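Local coordinates for protein extracellular endo-alpha-(1->5)-L-arabinanase 1 (Bacillus subtilis, PDB 1UV4) that cleaves internal alpha-1,5-linkages between arabinofuranosyl residues of linear and sugar beet arabinan, contributing to plant cell-wall breakdown as a calcium-binding secreted enzyme, at residues A[3-13]-A[276-284]. Numbering follows the deposited sequence.
Sequences AFWGASNELLH and IPKLLINDL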
# COMPACT_ATOMS: atom_id res chain seq x y z
N ALA A 3 -0.44 17.19 12.84
CA ALA A 3 0.76 16.97 13.68
C ALA A 3 1.26 15.55 13.55
O ALA A 3 0.56 14.68 13.06
CB ALA A 3 0.46 17.25 15.15
N PHE A 4 2.48 15.36 14.04
CA PHE A 4 3.15 14.08 14.04
C PHE A 4 2.70 13.34 15.29
O PHE A 4 2.93 13.79 16.39
CB PHE A 4 4.67 14.31 14.01
CG PHE A 4 5.50 13.07 14.15
CD1 PHE A 4 5.35 12.00 13.28
CD2 PHE A 4 6.48 12.99 15.15
CE1 PHE A 4 6.12 10.88 13.41
CE2 PHE A 4 7.26 11.88 15.27
CZ PHE A 4 7.08 10.82 14.40
N TRP A 5 2.08 12.18 15.09
CA TRP A 5 1.58 11.39 16.22
C TRP A 5 2.71 10.71 16.96
O TRP A 5 2.66 10.54 18.16
CB TRP A 5 0.64 10.28 15.75
CG TRP A 5 -0.68 10.74 15.22
CD1 TRP A 5 -1.02 11.97 14.72
CD2 TRP A 5 -1.85 9.93 15.10
NE1 TRP A 5 -2.33 11.96 14.32
CE2 TRP A 5 -2.85 10.72 14.53
CE3 TRP A 5 -2.14 8.60 15.39
CZ2 TRP A 5 -4.13 10.22 14.27
CZ3 TRP A 5 -3.37 8.11 15.13
CH2 TRP A 5 -4.36 8.91 14.59
N GLY A 6 3.72 10.31 16.20
CA GLY A 6 4.89 9.64 16.72
C GLY A 6 5.27 8.49 15.84
O GLY A 6 4.60 8.20 14.84
N ALA A 7 6.35 7.82 16.21
CA ALA A 7 6.87 6.64 15.55
C ALA A 7 6.75 5.46 16.51
O ALA A 7 6.96 5.58 17.75
CB ALA A 7 8.33 6.86 15.19
N SER A 8 6.45 4.31 15.93
CA SER A 8 6.30 3.09 16.70
C SER A 8 7.62 2.60 17.27
O SER A 8 8.71 2.85 16.73
CB SER A 8 5.71 1.97 15.85
OG SER A 8 6.58 1.56 14.82
N ASN A 9 7.45 1.88 18.38
CA ASN A 9 8.43 1.01 18.99
C ASN A 9 8.77 -0.19 18.10
O ASN A 9 9.95 -0.55 17.84
CB ASN A 9 7.86 0.59 20.38
CG ASN A 9 6.43 -0.11 20.33
OD1 ASN A 9 5.49 0.31 19.59
ND2 ASN A 9 6.27 -1.15 21.17
N GLU A 10 7.72 -0.79 17.59
CA GLU A 10 7.81 -2.00 16.81
C GLU A 10 8.12 -1.72 15.35
O GLU A 10 7.67 -0.74 14.75
CB GLU A 10 6.50 -2.80 16.90
CG GLU A 10 6.28 -3.46 18.23
CD GLU A 10 7.18 -4.66 18.50
OE1 GLU A 10 7.88 -5.17 17.59
OE2 GLU A 10 7.17 -5.15 19.66
N LEU A 11 8.88 -2.64 14.79
CA LEU A 11 9.19 -2.64 13.38
C LEU A 11 7.88 -2.79 12.58
O LEU A 11 7.02 -3.58 12.93
CB LEU A 11 10.08 -3.86 13.07
CG LEU A 11 10.56 -4.17 11.66
CD1 LEU A 11 11.81 -5.00 11.70
CD2 LEU A 11 9.52 -4.83 10.76
N LEU A 12 7.72 -2.02 11.51
CA LEU A 12 6.66 -2.29 10.55
C LEU A 12 7.05 -1.74 9.20
O LEU A 12 7.57 -0.66 9.13
CB LEU A 12 5.28 -1.70 10.98
CG LEU A 12 4.09 -2.33 10.31
CD1 LEU A 12 3.91 -3.81 10.58
CD2 LEU A 12 2.83 -1.56 10.79
N HIS A 13 6.77 -2.51 8.15
CA HIS A 13 7.10 -2.12 6.79
C HIS A 13 5.84 -2.28 5.93
O HIS A 13 5.09 -3.24 6.06
CB HIS A 13 8.21 -3.08 6.26
CG HIS A 13 8.88 -2.64 4.99
ND1 HIS A 13 9.15 -3.53 3.98
CD2 HIS A 13 9.32 -1.44 4.57
CE1 HIS A 13 9.73 -2.89 2.99
NE2 HIS A 13 9.84 -1.62 3.31
N ILE A 276 16.06 0.36 11.30
CA ILE A 276 14.85 -0.48 11.33
C ILE A 276 13.66 0.38 10.85
O ILE A 276 13.55 1.52 11.25
CB ILE A 276 14.60 -1.01 12.76
CG1 ILE A 276 15.70 -2.01 13.18
CG2 ILE A 276 13.19 -1.62 12.92
CD1 ILE A 276 15.82 -2.22 14.66
N PRO A 277 12.80 -0.14 9.97
CA PRO A 277 11.61 0.62 9.56
C PRO A 277 10.56 0.57 10.70
O PRO A 277 10.20 -0.48 11.23
CB PRO A 277 11.09 -0.15 8.35
CG PRO A 277 11.51 -1.56 8.56
CD PRO A 277 12.82 -1.46 9.30
N LYS A 278 10.05 1.76 11.02
CA LYS A 278 9.02 1.96 12.01
C LYS A 278 7.81 2.60 11.35
O LYS A 278 7.90 3.26 10.30
CB LYS A 278 9.52 2.85 13.13
CG LYS A 278 10.88 2.44 13.73
CD LYS A 278 10.78 1.09 14.44
CE LYS A 278 12.02 0.79 15.39
NZ LYS A 278 12.46 1.98 16.18
N LEU A 279 6.67 2.47 12.04
CA LEU A 279 5.40 3.10 11.66
C LEU A 279 5.35 4.54 12.16
O LEU A 279 5.39 4.77 13.37
CB LEU A 279 4.26 2.31 12.26
CG LEU A 279 2.85 2.85 12.08
CD1 LEU A 279 2.47 3.01 10.65
CD2 LEU A 279 1.85 1.93 12.75
N LEU A 280 5.25 5.50 11.24
CA LEU A 280 5.13 6.93 11.55
C LEU A 280 3.75 7.36 11.07
O LEU A 280 3.25 6.95 10.03
CB LEU A 280 6.18 7.76 10.87
CG LEU A 280 7.55 7.81 11.51
CD1 LEU A 280 8.25 6.49 11.60
CD2 LEU A 280 8.44 8.80 10.77
N ILE A 281 3.12 8.20 11.87
CA ILE A 281 1.74 8.62 11.60
C ILE A 281 1.61 10.13 11.76
O ILE A 281 2.07 10.68 12.75
CB ILE A 281 0.76 7.89 12.55
CG1 ILE A 281 0.97 6.37 12.54
CG2 ILE A 281 -0.67 8.27 12.19
CD1 ILE A 281 0.02 5.64 13.42
N ASN A 282 0.98 10.78 10.78
CA ASN A 282 0.67 12.20 10.85
C ASN A 282 -0.77 12.45 10.51
O ASN A 282 -1.37 11.70 9.76
CB ASN A 282 1.48 13.00 9.81
CG ASN A 282 2.85 13.38 10.28
OD1 ASN A 282 3.71 12.51 10.40
ND2 ASN A 282 3.07 14.67 10.51
N ASP A 283 -1.33 13.56 10.99
CA ASP A 283 -2.58 14.07 10.43
C ASP A 283 -2.31 14.54 9.01
O ASP A 283 -1.20 14.97 8.68
CB ASP A 283 -3.04 15.24 11.21
CG ASP A 283 -3.27 14.91 12.66
OD1 ASP A 283 -4.05 13.97 12.93
OD2 ASP A 283 -2.70 15.51 13.59
N LEU A 284 -3.33 14.44 8.18
CA LEU A 284 -3.30 14.90 6.79
C LEU A 284 -4.35 15.97 6.62
O LEU A 284 -5.51 15.80 7.04
CB LEU A 284 -3.63 13.73 5.85
CG LEU A 284 -3.08 13.62 4.45
CD1 LEU A 284 -1.60 13.90 4.38
CD2 LEU A 284 -3.43 12.23 3.95
O HOH W 1 0.69 16.46 10.21
O HOH W 2 11.27 4.78 17.09
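F4 and A7 lie opposite N282 and L280 as the outermost strand 4-8 runs antiparallel (165°) alongside strand 276-283, with W5 N to I281 O and S8 N to L279 O, both 2.8 Å, among the backbone bonds. The W5 indole is engaged in two ways: I281 CG2 sits over one face, 3.8 Å from the centroid of the six-membered ring, while NE1 gives a nearly straight bond (3.0 Å, 167°) to D283 OD1, in the indole plane but from above the carboxylate. The other oxygen, D283 OD2, takes A3 N on its anti lone pair, so one carboxylate ties A3 N and the indole together. On the sheet face shared with A7, L280 and N282, the F4 ring meets L280 CG and N282 OD1 at its edge and folds back over G6 N; N282 OD1 accepts a hydrogen bond from R266 NH1.

Where the chain turns at N9 and E10, S8 OG replaces a backbone acceptor. Placed between N and C by chi1 67°, S8 OG accepts from L279 N (2.9 Å) and donates to E10 O. K278 runs alongside the turn, its CE 3.5 Å from N9 O, and its ammonium pairs with D273. L12 N then hydrogen-bonds P277 O, from above the carbonyl plane.

Joining first and last strands in one propeller blade, this is the molecular "Velcro" closure: backbone bonds zip the ring shut, and side-chain bonds from S8 and D283 hold the turn and the start of the ordered chain.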